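Local coordinates for glideosome-associated protein 50 (Plasmodium falciparum 3D7, PDB 3TGH) that forms part of the glideosome used for parasite gliding and host-cell invasion, and probably helps to anchor it in the inner membrane complex, at residues 4-9 with 37-42; 42-47 with 74-79; 237-242 with 267-272. All coordinates share one frame; numbering follows the deposited sequence.

Contact 1: residues 4-9 with 37-42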
loop_
_atom_site.group_PDB
_atom_site.type_symbol
_atom_site.label_atom_id
_atom_site.label_comp_id
_atom_site.label_asym_id
_atom_site.label_seq_id
_atom_site.Cartn_x
_atom_site.Cartn_y
_atom_site.Cartn_z
ATOM N N LEU A 4 -9.833 11.966 6.270
ATOM C CA LEU A 4 -9.853 10.689 5.557
ATOM C C LEU A 4 -8.944 9.738 6.334
ATOM O O LEU A 4 -7.784 10.058 6.590
ATOM C CB LEU A 4 -9.349 10.857 4.121
ATOM C CG LEU A 4 -9.446 9.647 3.182
ATOM C CD1 LEU A 4 -9.033 10.023 1.768
ATOM C CD2 LEU A 4 -8.589 8.494 3.667
ATOM N N ARG A 5 -9.481 8.582 6.706
ATOM C CA ARG A 5 -8.759 7.616 7.522
ATOM C C ARG A 5 -8.717 6.246 6.877
ATOM O O ARG A 5 -9.756 5.689 6.490
ATOM C CB ARG A 5 -9.406 7.514 8.894
ATOM C CG ARG A 5 -9.298 8.812 9.675
ATOM C CD ARG A 5 -9.791 8.637 11.084
ATOM N NE ARG A 5 -9.545 9.823 11.898
ATOM C CZ ARG A 5 -9.824 9.917 13.197
ATOM N NH1 ARG A 5 -10.377 8.898 13.850
ATOM N NH2 ARG A 5 -9.551 11.043 13.846
ATOM N N PHE A 6 -7.506 5.701 6.790
ATOM C CA PHE A 6 -7.292 4.404 6.195
ATOM C C PHE A 6 -6.248 3.642 6.995
ATOM O O PHE A 6 -5.504 4.235 7.774
ATOM C CB PHE A 6 -6.931 4.537 4.702
ATOM C CG PHE A 6 -5.563 5.090 4.429
ATOM C CD1 PHE A 6 -4.489 4.227 4.212
ATOM C CD2 PHE A 6 -5.342 6.461 4.368
ATOM C CE1 PHE A 6 -3.219 4.727 3.934
ATOM C CE2 PHE A 6 -4.065 6.969 4.090
ATOM C CZ PHE A 6 -3.009 6.097 3.878
ATOM N N ALA A 7 -6.255 2.324 6.853
ATOM C CA ALA A 7 -5.302 1.461 7.531
ATOM C C ALA A 7 -4.415 0.769 6.509
ATOM O O ALA A 7 -4.807 0.596 5.354
ATOM C CB ALA A 7 -6.034 0.423 8.392
ATOM N N SER A 8 -3.211 0.394 6.940
ATOM C CA SER A 8 -2.270 -0.363 6.120
ATOM C C SER A 8 -1.951 -1.680 6.816
ATOM O O SER A 8 -1.663 -1.688 8.015
ATOM C CB SER A 8 -0.959 0.412 5.928
ATOM O OG SER A 8 -1.139 1.561 5.123
ATOM N N LEU A 9 -1.997 -2.775 6.057
ATOM C CA LEU A 9 -1.706 -4.117 6.552
ATOM C C LEU A 9 -0.882 -4.867 5.499
ATOM O O LEU A 9 -1.336 -5.052 4.378
ATOM C CB LEU A 9 -3.012 -4.871 6.816
ATOM C CG LEU A 9 -2.846 -6.294 7.362
ATOM C CD1 LEU A 9 -2.380 -6.261 8.822
ATOM C CD2 LEU A 9 -4.139 -7.084 7.195
ATOM N N PHE A 37 -11.215 2.651 4.510
ATOM C CA PHE A 37 -10.647 1.663 3.594
ATOM C C PHE A 37 -9.277 1.199 4.061
ATOM O O PHE A 37 -8.674 1.794 4.954
ATOM C CB PHE A 37 -10.590 2.161 2.141
ATOM C CG PHE A 37 -9.730 3.374 1.928
ATOM C CD1 PHE A 37 -8.401 3.246 1.533
ATOM C CD2 PHE A 37 -10.259 4.648 2.092
ATOM C CE1 PHE A 37 -7.610 4.372 1.314
ATOM C CE2 PHE A 37 -9.479 5.771 1.882
ATOM C CZ PHE A 37 -8.147 5.627 1.484
ATOM N N ILE A 38 -8.834 0.101 3.471
ATOM C CA ILE A 38 -7.568 -0.533 3.816
ATOM C C ILE A 38 -6.701 -0.565 2.567
ATOM O O ILE A 38 -7.196 -0.797 1.458
ATOM C CB ILE A 38 -7.796 -1.976 4.328
ATOM C CG1 ILE A 38 -8.718 -1.984 5.557
ATOM C CG2 ILE A 38 -6.465 -2.666 4.637
ATOM C CD1 ILE A 38 -9.449 -3.318 5.757
ATOM N N VAL A 39 -5.401 -0.334 2.739
ATOM C CA VAL A 39 -4.432 -0.600 1.690
ATOM C C VAL A 39 -3.505 -1.700 2.184
ATOM O O VAL A 39 -3.256 -1.817 3.389
ATOM C CB VAL A 39 -3.600 0.645 1.283
ATOM C CG1 VAL A 39 -4.506 1.786 0.810
ATOM C CG2 VAL A 39 -2.690 1.109 2.428
ATOM N N SER A 40 -2.984 -2.497 1.260
ATOM C CA SER A 40 -2.107 -3.609 1.629
ATOM C C SER A 40 -0.784 -3.587 0.877
ATOM O O SER A 40 -0.728 -4.015 -0.272
ATOM C CB SER A 40 -2.823 -4.936 1.390
ATOM O OG SER A 40 -2.005 -6.029 1.780
ATOM N N PRO A 41 0.280 -3.062 1.518
ATOM C CA PRO A 41 1.602 -3.137 0.931
ATOM C C PRO A 41 2.177 -4.539 1.091
ATOM O O PRO A 41 1.519 -5.435 1.619
ATOM C CB PRO A 41 2.391 -2.100 1.735
ATOM C CG PRO A 41 1.799 -2.167 3.081
ATOM C CD PRO A 41 0.324 -2.419 2.850
ATOM N N GLY A 42 3.391 -4.737 0.613
ATOM C CA GLY A 42 4.042 -6.034 0.718
ATOM C C GLY A 42 3.356 -7.097 -0.109
ATOM O O GLY A 42 2.678 -6.794 -1.092
#
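A7 bonds through its N and O to F37 and V39, which sets strand 4-8 parallel to strand 37-40. A7 N donates to F37 O (3.1 Å), and A7 O receives V39 N (2.8 Å) with an N-H...O angle of 169°. A7 thus bonds to the two neighbours of I38, the usual pattern of parallel strands; V39 O then accepts L9 N. S8 CA adds a C-H...O contact to V39 O at 3.2 Å.

One side-chain bond follows in the series. With OG anti to its backbone N (chi1 -178°), S40 reaches L9 O (2.9 Å), and the same hydroxyl is hydrogen-bonded to W12 NE1. A buried serine suits this place, being small and able both to give and to accept.

The aromatic packing lies on the face that bears F6, S8, F37 and V39. F6 CB rides over the face of the F37 ring in a CH-pi contact, 3.6 Å from the ring centroid; the two rings are nearly parallel, at 5°, but slid so far apart that they barely overlap. L4 crosses F37 at about a right angle, its CD2 lying 3.4 Å from F37 CE2. F154 meets both phenylalanines edge-to-face, while H279 stacks on F6 and bonds S8 OG.

On the reverse face the methyl of A7 and the branched side chain of I38 pack against F26 of helix 17-32, apolar groups suited to a helix-covered sheet. Strand 4-8, helix 17-32 and strand 37-40 thus make a beta-alpha-beta crossover at the core of the metallophosphoesterase fold, and the chain leaving strand 37-40 brings the P41 side chain to about 8 Å from that of the metal ligand H233.

Contact 2: residues 42-47 with 74-79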
loop_
_atom_site.group_PDB
_atom_site.type_symbol
_atom_site.label_atom_id
_atom_site.label_comp_id
_atom_site.label_asym_id
_atom_site.label_seq_id
_atom_site.Cartn_x
_atom_site.Cartn_y
_atom_site.Cartn_z
ATOM N N GLY A 42 3.391 -4.737 0.613
ATOM C CA GLY A 42 4.042 -6.034 0.718
ATOM C C GLY A 42 3.356 -7.097 -0.109
ATOM O O GLY A 42 2.678 -6.794 -1.092
ATOM N N SER A 43 3.529 -8.347 0.295
ATOM C CA SER A 43 2.814 -9.464 -0.316
ATOM C C SER A 43 1.460 -9.658 0.365
ATOM O O SER A 43 1.212 -9.133 1.455
ATOM C CB SER A 43 3.632 -10.754 -0.208
ATOM O OG SER A 43 4.797 -10.693 -1.017
ATOM N N ASN A 44 0.595 -10.421 -0.281
ATOM C CA ASN A 44 -0.663 -10.852 0.318
ATOM C C ASN A 44 -0.480 -12.206 0.994
ATOM O O ASN A 44 -0.545 -12.308 2.222
ATOM C CB ASN A 44 -1.772 -10.931 -0.736
ATOM C CG ASN A 44 -2.164 -9.581 -1.273
ATOM O OD1 ASN A 44 -2.354 -8.625 -0.509
ATOM N ND2 ASN A 44 -2.288 -9.482 -2.600
ATOM N N PHE A 45 -0.218 -13.234 0.192
ATOM C CA PHE A 45 -0.101 -14.585 0.692
ATOM C C PHE A 45 1.363 -14.986 0.704
ATOM O O PHE A 45 2.013 -15.036 -0.341
ATOM C CB PHE A 45 -0.913 -15.551 -0.168
ATOM C CG PHE A 45 -2.389 -15.306 -0.111
ATOM C CD1 PHE A 45 -3.178 -15.931 0.848
ATOM C CD2 PHE A 45 -2.988 -14.440 -1.009
ATOM C CE1 PHE A 45 -4.548 -15.697 0.903
ATOM C CE2 PHE A 45 -4.356 -14.202 -0.956
ATOM C CZ PHE A 45 -5.136 -14.831 -0.005
ATOM N N ILE A 46 1.868 -15.306 1.889
ATOM C CA ILE A 46 3.283 -15.603 2.058
ATOM C C ILE A 46 3.698 -16.851 1.266
ATOM O O ILE A 46 4.813 -16.911 0.761
ATOM C CB ILE A 46 3.669 -15.739 3.554
ATOM C CG1 ILE A 46 3.317 -14.454 4.325
ATOM C CG2 ILE A 46 5.165 -16.078 3.707
ATOM C CD1 ILE A 46 3.922 -13.183 3.737
ATOM N N ASP A 47 2.805 -17.830 1.143
ATOM C CA ASP A 47 3.090 -19.023 0.341
ATOM C C ASP A 47 2.370 -19.014 -1.011
ATOM O O ASP A 47 2.346 -20.034 -1.704
ATOM C CB ASP A 47 2.732 -20.286 1.132
ATOM C CG ASP A 47 3.631 -20.491 2.344
ATOM O OD1 ASP A 47 4.865 -20.293 2.233
ATOM O OD2 ASP A 47 3.104 -20.862 3.411
ATOM N N MET A 74 -15.458 -2.913 3.596
ATOM C CA MET A 74 -14.883 -1.710 3.015
ATOM C C MET A 74 -13.833 -2.143 1.988
ATOM O O MET A 74 -13.440 -3.311 1.968
ATOM C CB MET A 74 -14.223 -0.872 4.113
ATOM C CG MET A 74 -13.072 -1.577 4.835
ATOM S SD MET A 74 -12.429 -0.609 6.214
ATOM C CE MET A 74 -13.827 -0.697 7.346
ATOM N N PRO A 75 -13.374 -1.218 1.132
ATOM C CA PRO A 75 -12.359 -1.582 0.145
ATOM C C PRO A 75 -11.061 -2.046 0.781
ATOM O O PRO A 75 -10.661 -1.510 1.808
ATOM C CB PRO A 75 -12.126 -0.273 -0.619
ATOM C CG PRO A 75 -13.387 0.481 -0.444
ATOM C CD PRO A 75 -13.829 0.170 0.947
ATOM N N PHE A 76 -10.449 -3.051 0.159
ATOM C CA PHE A 76 -9.138 -3.586 0.517
ATOM C C PHE A 76 -8.287 -3.475 -0.753
ATOM O O PHE A 76 -8.311 -4.373 -1.615
ATOM C CB PHE A 76 -9.303 -5.041 0.964
ATOM C CG PHE A 76 -8.049 -5.668 1.518
ATOM C CD1 PHE A 76 -7.760 -5.592 2.874
ATOM C CD2 PHE A 76 -7.204 -6.394 0.700
ATOM C CE1 PHE A 76 -6.618 -6.193 3.392
ATOM C CE2 PHE A 76 -6.052 -6.993 1.215
ATOM C CZ PHE A 76 -5.765 -6.882 2.559
ATOM N N PHE A 77 -7.591 -2.344 -0.893
ATOM C CA PHE A 77 -6.811 -2.028 -2.088
ATOM C C PHE A 77 -5.470 -2.707 -1.912
ATOM O O PHE A 77 -4.696 -2.336 -1.018
ATOM C CB PHE A 77 -6.563 -0.525 -2.235
ATOM C CG PHE A 77 -7.806 0.293 -2.467
ATOM C CD1 PHE A 77 -8.421 0.305 -3.708
ATOM C CD2 PHE A 77 -8.325 1.088 -1.459
ATOM C CE1 PHE A 77 -9.564 1.068 -3.922
ATOM C CE2 PHE A 77 -9.464 1.849 -1.668
ATOM C CZ PHE A 77 -10.081 1.840 -2.899
ATOM N N THR A 78 -5.191 -3.695 -2.746
ATOM C CA THR A 78 -3.972 -4.456 -2.578
ATOM C C THR A 78 -3.099 -4.489 -3.824
ATOM O O THR A 78 -3.498 -4.063 -4.903
ATOM C CB THR A 78 -4.276 -5.874 -2.059
ATOM O OG1 THR A 78 -3.042 -6.476 -1.645
ATOM C CG2 THR A 78 -4.940 -6.728 -3.121
ATOM N N VAL A 79 -1.859 -4.929 -3.623
ATOM C CA VAL A 79 -0.914 -5.184 -4.693
ATOM C C VAL A 79 -0.244 -6.520 -4.404
ATOM O O VAL A 79 -0.353 -7.055 -3.301
ATOM C CB VAL A 79 0.204 -4.118 -4.756
ATOM C CG1 VAL A 79 -0.360 -2.765 -5.154
ATOM C CG2 VAL A 79 0.935 -4.023 -3.412
#
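N44 meets T78 tip to tip, its carboxamide set against the threonine hydroxyl. T78 OG1 donates to N44 OD1 across a short 2.5 Å, lying in the plane of the amide and on a lone pair, with a C=O...O angle of 115°. The torsions of both residues serve this meeting: N44 CG is anti to its own carbonyl carbon (chi1 -68°), and T78 OG1 is anti to its backbone N (chi1 -168°).

The other end of the amide is engaged as well. N44 ND2 is hydrogen-bonded to Q92 OE1, which is consistent with the amide orientation that turns OD1 to T78 OG1 as the acceptor; V79 O lies 3.2 Å from N44 ND2. The N44 backbone N is in turn bonded to D84 OD2, while D84 OD1 takes the N-H of F45, so the chain around the asparagine is fastened to helix 82-85.

Aromatic groups border these polar atoms. The F76 ring turns its edge to N44 OD1, with F76 CE2 4.4 Å away, and W121 of strand 120-122 packs on both N44 and T78. Farther along, V79 CG2 approaches G42 O at 4.0 Å. G42 has a positive phi, a backbone shape easily reached without a side chain, and the turn there leads the loop out of strand 37-40.

By sequence, residues 42-45 probably correspond to the metal-binding loop found after the second strand in purple acid phosphatases, and G42 lies about 5 Å from the side chain of the metal ligand H233. Asparagine suits a buried position here because it can accept with one atom and donate with the other. The chemistry implies a join between the loop 42-47 and the end of strand 75-78, made by a hydroxyl and an amide without burying a charge.

Contact 3: residues 237-242 with 267-272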
loop_
_atom_site.group_PDB
_atom_site.type_symbol
_atom_site.label_atom_id
_atom_site.label_comp_id
_atom_site.label_asym_id
_atom_site.label_seq_id
_atom_site.Cartn_x
_atom_site.Cartn_y
_atom_site.Cartn_z
ATOM N N MET A 237 8.053 -2.845 11.218
ATOM C CA MET A 237 7.481 -1.519 11.032
ATOM C C MET A 237 8.611 -0.512 11.108
ATOM O O MET A 237 9.549 -0.678 11.896
ATOM C CB MET A 237 6.415 -1.233 12.096
ATOM C CG MET A 237 5.176 -2.122 11.951
ATOM S SD MET A 237 3.839 -1.783 13.138
ATOM C CE MET A 237 4.718 -1.850 14.678
ATOM N N GLU A 238 8.535 0.523 10.283
ATOM C CA GLU A 238 9.551 1.569 10.280
ATOM C C GLU A 238 9.051 2.837 9.605
ATOM O O GLU A 238 8.191 2.785 8.712
ATOM C CB GLU A 238 10.821 1.082 9.564
ATOM C CG GLU A 238 11.916 2.157 9.425
ATOM C CD GLU A 238 13.300 1.592 9.164
ATOM O OE1 GLU A 238 13.427 0.594 8.419
ATOM O OE2 GLU A 238 14.270 2.161 9.700
ATOM N N VAL A 239 9.586 3.973 10.040
ATOM C CA VAL A 239 9.476 5.199 9.266
ATOM C C VAL A 239 10.861 5.838 9.101
ATOM O O VAL A 239 11.597 6.053 10.082
ATOM C CB VAL A 239 8.421 6.189 9.846
ATOM C CG1 VAL A 239 8.647 6.443 11.320
ATOM C CG2 VAL A 239 8.416 7.502 9.043
ATOM N N ILE A 240 11.224 6.063 7.840
ATOM C CA ILE A 240 12.430 6.781 7.448
ATOM C C ILE A 240 11.985 8.051 6.742
ATOM O O ILE A 240 11.208 7.986 5.787
ATOM C CB ILE A 240 13.294 5.918 6.511
ATOM C CG1 ILE A 240 13.941 4.784 7.314
ATOM C CG2 ILE A 240 14.359 6.768 5.794
ATOM C CD1 ILE A 240 14.560 3.688 6.463
ATOM N N GLU A 241 12.436 9.206 7.221
ATOM C CA GLU A 241 12.013 10.475 6.634
ATOM C C GLU A 241 13.190 11.184 6.002
ATOM O O GLU A 241 14.236 11.348 6.635
ATOM C CB GLU A 241 11.335 11.385 7.663
ATOM C CG GLU A 241 10.531 12.513 7.000
ATOM C CD GLU A 241 9.890 13.476 7.986
ATOM O OE1 GLU A 241 9.354 13.022 9.021
ATOM O OE2 GLU A 241 9.910 14.698 7.707
ATOM N N ASP A 242 13.001 11.607 4.754
ATOM C CA ASP A 242 14.051 12.211 3.949
ATOM C C ASP A 242 13.428 13.158 2.922
ATOM O O ASP A 242 12.621 12.729 2.098
ATOM C CB ASP A 242 14.849 11.110 3.242
ATOM C CG ASP A 242 15.787 11.650 2.175
ATOM O OD1 ASP A 242 16.776 12.326 2.528
ATOM O OD2 ASP A 242 15.537 11.383 0.977
ATOM N N SER A 267 16.228 6.944 9.946
ATOM C CA SER A 267 15.150 6.207 10.592
ATOM C C SER A 267 14.700 6.944 11.855
ATOM O O SER A 267 15.522 7.314 12.701
ATOM C CB SER A 267 15.593 4.786 10.935
ATOM O OG SER A 267 14.551 4.070 11.563
ATOM N N LEU A 268 13.394 7.163 11.969
ATOM C CA LEU A 268 12.812 7.825 13.129
ATOM C C LEU A 268 12.220 6.819 14.114
ATOM O O LEU A 268 12.077 7.107 15.299
ATOM C CB LEU A 268 11.721 8.802 12.683
ATOM C CG LEU A 268 12.179 9.973 11.809
ATOM C CD1 LEU A 268 10.964 10.760 11.322
ATOM C CD2 LEU A 268 13.147 10.868 12.568
ATOM N N PHE A 269 11.872 5.642 13.611
ATOM C CA PHE A 269 11.252 4.613 14.414
ATOM C C PHE A 269 11.399 3.278 13.713
ATOM O O PHE A 269 11.249 3.196 12.491
ATOM C CB PHE A 269 9.761 4.936 14.608
ATOM C CG PHE A 269 8.916 3.743 14.963
ATOM C CD1 PHE A 269 8.933 3.221 16.243
ATOM C CD2 PHE A 269 8.093 3.151 14.014
ATOM C CE1 PHE A 269 8.146 2.126 16.576
ATOM C CE2 PHE A 269 7.309 2.053 14.338
ATOM C CZ PHE A 269 7.338 1.538 15.622
ATOM N N PHE A 270 11.691 2.242 14.491
ATOM C CA PHE A 270 11.747 0.878 13.981
ATOM C C PHE A 270 11.218 -0.076 15.042
ATOM O O PHE A 270 11.568 0.043 16.215
ATOM C CB PHE A 270 13.185 0.487 13.623
ATOM C CG PHE A 270 13.314 -0.902 13.058
ATOM C CD1 PHE A 270 13.448 -1.100 11.694
ATOM C CD2 PHE A 270 13.304 -2.016 13.896
ATOM C CE1 PHE A 270 13.568 -2.376 11.161
ATOM C CE2 PHE A 270 13.415 -3.289 13.375
ATOM C CZ PHE A 270 13.545 -3.474 12.000
ATOM N N SER A 271 10.400 -1.039 14.620
ATOM C CA SER A 271 9.939 -2.102 15.509
ATOM C C SER A 271 9.748 -3.405 14.741
ATOM O O SER A 271 9.213 -3.408 13.636
ATOM C CB SER A 271 8.621 -1.713 16.172
ATOM O OG SER A 271 8.151 -2.751 17.010
ATOM N N SER A 272 10.175 -4.509 15.343
ATOM C CA SER A 272 9.958 -5.831 14.774
ATOM C C SER A 272 8.603 -6.411 15.202
ATOM O O SER A 272 8.260 -7.516 14.799
ATOM C CB SER A 272 11.095 -6.779 15.179
ATOM O OG SER A 272 11.141 -6.947 16.580
#
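M237 and S271 bond to each other through both backbone groups. M237 N reaches S271 O at 2.7 Å along an almost straight line (N-H...O 177°), and S271 N returns the bond to M237 O, with the donor tilted 27° from the carbonyl plane. The side-chain counterpart is equally close: S267 OG donates to the anti lone pair of E238 OE2, also at 2.7 Å. Since S204 OG bonds the same oxygen, two hydroxyls grip it, which would help to stabilise a carboxylate buried in this sheet. E238 CG lies anti to the backbone N (chi1 176°), and the chain runs on extended, bringing OE2 to S267 OG.

The same carboxylate meets F270 at the ring's edge, E238 OE1 lying 3.7 Å from F270 CD1. Its plane stands nearly perpendicular to the ring, and a phenyl edge, with its slightly positive hydrogens, suits an acidic neighbour.

Halfway along, the antiparallel pairing is interrupted by a classic beta bulge: L268 and F269 together face V239. V239 N donates to F269 O, and V239 O receives L268 N (2.8 Å). Beyond this extra residue the register is shifted by one, so that I240 pairs with S267. Strand 267-271 is the outermost strand of its sheet, and strand 237-242 links it to strand 245-250.

Around the bulge the packing is apolar. V239 CG1 sits at the edge of the F269 ring, 3.8 Å from F269 CB, while M237 CB approaches F269 CE2 at 4.1 Å. This face looks onto the other sheet of the sandwich, where F269 stacks on Y300 and also meets F290. I240 CG1 packs against S267 CA (3.8 Å) on the reverse face. At the more exposed margin, L268 CD1 lies 3.6 Å from E241 OE1, an oxygen that is hydrogen-bonded to H302.

How the contacts relate
Contacts 1 and 2 are neighbours in one sheet, their centres about 10 Å apart. They share G42, and strand 37-40 lies between strands 4-8 and 75-78: probable hydrogen bonds run from F77 N to I38 O (2.8 Å) and from S40 N to F77 O (2.9 Å). Contact 3 belongs to the second sheet; its centre is about 17 Å from that of contact 1 and about 22 Å from that of contact 2, and it touches neither. G42, common to contacts 1 and 2, lies about 10 Å from a bound cobalt ion, against about 14 Å for the side chains of P41 and E238.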